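Local coordinates for uncharacterized lipoprotein GfcB (Escherichia coli K12, PDB 2IN5) that is of unknown function but, as a lipoprotein of the group 4 capsule GfcB/YjbF family, may act in capsule polysaccharide production or export, at residues Y38-E43 with P189-F194. Numbering follows the deposited sequence.
Sequences YLRLNE and PVEMTF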
ATOM      1  N   TYR A  38      14.501   4.874 -12.117  1.00 33.94           N
ATOM      2  CA  TYR A  38      14.470   4.711 -13.567  1.00 35.38           C
ATOM      3  C   TYR A  38      14.320   3.218 -13.787  1.00 35.20           C
ATOM      4  O   TYR A  38      15.161   2.437 -13.348  1.00 36.78           O
ATOM      5  CB  TYR A  38      15.767   5.200 -14.223  1.00 36.35           C
ATOM      6  CG  TYR A  38      15.780   6.688 -14.498  1.00 38.75           C
ATOM      7  CD1 TYR A  38      16.938   7.444 -14.309  1.00 40.79           C
ATOM      8  CD2 TYR A  38      14.621   7.350 -14.899  1.00 38.39           C
ATOM      9  CE1 TYR A  38      16.938   8.831 -14.500  1.00 41.08           C
ATOM     10  CE2 TYR A  38      14.612   8.729 -15.096  1.00 41.21           C
ATOM     11  CZ  TYR A  38      15.771   9.461 -14.892  1.00 39.96           C
ATOM     12  OH  TYR A  38      15.748  10.821 -15.059  1.00 40.13           O
ATOM     13  N   LEU A  39      13.238   2.822 -14.446  1.00 36.06           N
ATOM     14  CA  LEU A  39      12.984   1.411 -14.709  1.00 35.99           C
ATOM     15  C   LEU A  39      13.256   1.058 -16.160  1.00 36.58           C
ATOM     16  O   LEU A  39      12.925   1.816 -17.064  1.00 37.20           O
ATOM     17  CB  LEU A  39      11.527   1.065 -14.379  1.00 34.49           C
ATOM     18  CG  LEU A  39      11.061  -0.319 -14.850  1.00 34.51           C
ATOM     19  CD1 LEU A  39      11.905  -1.386 -14.170  1.00 34.64           C
ATOM     20  CD2 LEU A  39       9.582  -0.530 -14.532  1.00 34.09           C
ATOM     21  N   ARG A  40      13.858  -0.099 -16.379  1.00 37.79           N
ATOM     22  CA  ARG A  40      14.134  -0.558 -17.726  1.00 39.93           C
ATOM     23  C   ARG A  40      13.754  -2.039 -17.807  1.00 40.17           C
ATOM     24  O   ARG A  40      14.305  -2.869 -17.087  1.00 40.67           O
ATOM     25  CB  ARG A  40      15.615  -0.362 -18.057  1.00 42.46           C
ATOM     26  CG  ARG A  40      16.033  -0.899 -19.418  1.00 47.34           C
ATOM     27  CD  ARG A  40      16.440   0.212 -20.363  1.00 50.85           C
ATOM     28  NE  ARG A  40      17.526   1.016 -19.811  1.00 55.15           N
ATOM     29  CZ  ARG A  40      18.019   2.105 -20.394  1.00 56.59           C
ATOM     30  NH1 ARG A  40      17.521   2.520 -21.553  1.00 57.34           N
ATOM     31  NH2 ARG A  40      19.004   2.782 -19.816  1.00 56.29           N
ATOM     32  N   LEU A  41      12.794  -2.364 -18.664  1.00 39.91           N
ATOM     33  CA  LEU A  41      12.365  -3.743 -18.826  1.00 41.83           C
ATOM     34  C   LEU A  41      12.776  -4.271 -20.185  1.00 43.48           C
ATOM     35  O   LEU A  41      12.592  -3.601 -21.202  1.00 44.30           O
ATOM     36  CB  LEU A  41      10.852  -3.862 -18.680  1.00 41.65           C
ATOM     37  CG  LEU A  41      10.325  -3.534 -17.290  1.00 41.56           C
ATOM     38  CD1 LEU A  41       8.814  -3.454 -17.323  1.00 42.66           C
ATOM     39  CD2 LEU A  41      10.794  -4.588 -16.309  1.00 41.56           C
ATOM     40  N   ASN A  42      13.328  -5.478 -20.190  1.00 45.32           N
ATOM     41  CA  ASN A  42      13.778  -6.126 -21.414  1.00 47.18           C
ATOM     42  C   ASN A  42      14.671  -5.229 -22.246  1.00 49.40           C
ATOM     43  O   ASN A  42      14.491  -5.134 -23.458  1.00 50.40           O
ATOM     44  CB  ASN A  42      12.584  -6.547 -22.268  1.00 45.98           C
ATOM     45  CG  ASN A  42      11.739  -7.598 -21.605  1.00 45.49           C
ATOM     46  OD1 ASN A  42      12.188  -8.721 -21.372  1.00 44.92           O
ATOM     47  ND2 ASN A  42      10.500  -7.242 -21.293  1.00 45.27           N
ATOM     48  N   GLU A  43      15.631  -4.571 -21.606  1.00 52.01           N
ATOM     49  CA  GLU A  43      16.541  -3.692 -22.330  1.00 54.35           C
ATOM     50  C   GLU A  43      15.719  -2.681 -23.132  1.00 54.84           C
ATOM     51  O   GLU A  43      16.198  -2.109 -24.112  1.00 54.08           O
ATOM     52  CB  GLU A  43      17.410  -4.508 -23.298  1.00 57.25           C
ATOM     53  CG  GLU A  43      18.098  -5.744 -22.709  1.00 60.84           C
ATOM     54  CD  GLU A  43      19.412  -5.434 -22.009  1.00 64.60           C
ATOM     55  OE1 GLU A  43      20.072  -6.387 -21.530  1.00 66.36           O
ATOM     56  OE2 GLU A  43      19.795  -4.243 -21.935  1.00 67.23           O
ATOM     57  N   PRO A 189      14.915  -9.420 -18.206  1.00 31.65           N
ATOM     58  CA  PRO A 189      15.840  -8.544 -17.491  1.00 30.83           C
ATOM     59  C   PRO A 189      15.222  -7.236 -17.036  1.00 30.46           C
ATOM     60  O   PRO A 189      14.468  -6.589 -17.764  1.00 31.39           O
ATOM     61  CB  PRO A 189      16.985  -8.371 -18.486  1.00 33.47           C
ATOM     62  CG  PRO A 189      16.300  -8.463 -19.803  1.00 32.97           C
ATOM     63  CD  PRO A 189      15.330  -9.591 -19.610  1.00 32.55           C
ATOM     64  N   VAL A 190      15.556  -6.868 -15.808  1.00 29.02           N
ATOM     65  CA  VAL A 190      15.052  -5.662 -15.191  1.00 28.41           C
ATOM     66  C   VAL A 190      16.222  -4.817 -14.711  1.00 32.14           C
ATOM     67  O   VAL A 190      17.153  -5.328 -14.087  1.00 33.69           O
ATOM     68  CB  VAL A 190      14.153  -6.014 -13.988  1.00 25.37           C
ATOM     69  CG1 VAL A 190      13.626  -4.753 -13.331  1.00 21.76           C
ATOM     70  CG2 VAL A 190      13.010  -6.899 -14.443  1.00 24.04           C
ATOM     71  N   GLU A 191      16.177  -3.524 -15.016  1.00 35.63           N
ATOM     72  CA  GLU A 191      17.229  -2.592 -14.606  1.00 36.57           C
ATOM     73  C   GLU A 191      16.585  -1.479 -13.803  1.00 34.96           C
ATOM     74  O   GLU A 191      15.592  -0.897 -14.235  1.00 33.06           O
ATOM     75  CB  GLU A 191      17.929  -1.991 -15.829  1.00 40.68           C
ATOM     76  CG  GLU A 191      18.712  -2.975 -16.680  1.00 47.30           C
ATOM     77  CD  GLU A 191      19.388  -2.297 -17.865  1.00 53.26           C
ATOM     78  OE1 GLU A 191      20.137  -1.316 -17.646  1.00 56.56           O
ATOM     79  OE2 GLU A 191      19.173  -2.747 -19.018  1.00 55.10           O
HETATM   80  N   MSE A 192      17.145  -1.186 -12.637  1.00 34.14           N
HETATM   81  CA  MSE A 192      16.603  -0.132 -11.794  1.00 34.35           C
HETATM   82  C   MSE A 192      17.692   0.785 -11.255  1.00 33.83           C
HETATM   83  O   MSE A 192      18.728   0.318 -10.778  1.00 32.30           O
HETATM   84  CB  MSE A 192      15.831  -0.735 -10.626  1.00 36.14           C
HETATM   85  CG  MSE A 192      14.700  -1.643 -11.059  1.00 41.49           C
HETATM   86 SE   MSE A 192      13.599  -2.188  -9.573  1.00 50.73          SE
HETATM   87  CE  MSE A 192      14.674  -3.701  -9.032  1.00 43.09           C
ATOM     88  N   THR A 193      17.451   2.089 -11.347  1.00 32.03           N
ATOM     89  CA  THR A 193      18.390   3.086 -10.854  1.00 31.75           C
ATOM     90  C   THR A 193      17.625   3.976  -9.882  1.00 31.66           C
ATOM     91  O   THR A 193      16.649   4.625 -10.253  1.00 32.86           O
ATOM     92  CB  THR A 193      18.986   3.935 -12.011  1.00 30.59           C
ATOM     93  OG1 THR A 193      19.718   3.084 -12.900  1.00 32.97           O
ATOM     94  CG2 THR A 193      19.945   4.989 -11.465  1.00 31.17           C
ATOM     95  N   PHE A 194      18.061   3.983  -8.628  1.00 31.02           N
ATOM     96  CA  PHE A 194      17.401   4.772  -7.599  1.00 31.70           C
ATOM     97  C   PHE A 194      18.049   6.132  -7.491  1.00 33.60           C
ATOM     98  O   PHE A 194      19.185   6.254  -7.048  1.00 34.19           O
ATOM     99  CB  PHE A 194      17.453   4.006  -6.286  1.00 27.83           C
ATOM    100  CG  PHE A 194      16.945   2.615  -6.410  1.00 24.32           C
ATOM    101  CD1 PHE A 194      17.733   1.629  -6.983  1.00 25.10           C
ATOM    102  CD2 PHE A 194      15.648   2.306  -6.044  1.00 26.26           C
ATOM    103  CE1 PHE A 194      17.233   0.349  -7.195  1.00 23.66           C
ATOM    104  CE2 PHE A 194      15.133   1.024  -6.251  1.00 25.66           C
ATOM    105  CZ  PHE A 194      15.925   0.050  -6.827  1.00 25.43           C
TER
HETATM  106  O   HOH W   1      17.778   1.987 -15.336  1.00 36.51           O
HETATM  107  O   HOH W   2      16.141  -3.934 -18.919  1.00 37.61           O
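Leu41 CD2 lies against both methyls of Val190, nearer CG2 at 3.7 Å, the two side chains running side by side. Val190 CG1 also touches Leu39 CD1 at 3.9 Å. Leu39 CG is anti to its backbone N (chi1 169°). Chi2 of 61° then sets CD1 over Glu191 O (3.7 Å), between Val190 CG1 and Met192 CG. Met192, a selenomethionine, then turns its end away, and both it and Leu39 pack on Leu69 of strand 68-72. That face is apolar and largely buried.

Residues 38-41 and 189-194 are antiparallel strands. The backbones of Tyr38 and Thr193, and of Arg40 and Glu191, form hydrogen-bonded pairs; Leu39-Met192 and Leu41-Val190 are non-hydrogen-bonded. A fifth bond, Asn42 N to Pro189 O (2.9 Å), continues the pairing past the end of strand 36-41. There the Asn42 and Pro189 side chains cross at about a right angle, Asn42 OD1 3.7 Å from Pro189 CD.

The other face is polar. Arg40 and Glu191 lie alongside each other, CB to CB 3.6 Å, and Arg40 CG rests against Glu191 OE2. Arg40 NE and Glu191 OE1 are 4.1 Å apart, too far for a salt bridge. Glu43 folds back until its OE2 is 3.3 Å from Glu191 OE2. A water accepts from Glu43 N and lies near Arg40 O and Glu191 OE2.

The contact joins the first and last strands of this mostly beta chain. Two carboxylates so close should repel, which could favour protonation of one; the nearby Arg40 may offset part of that charge.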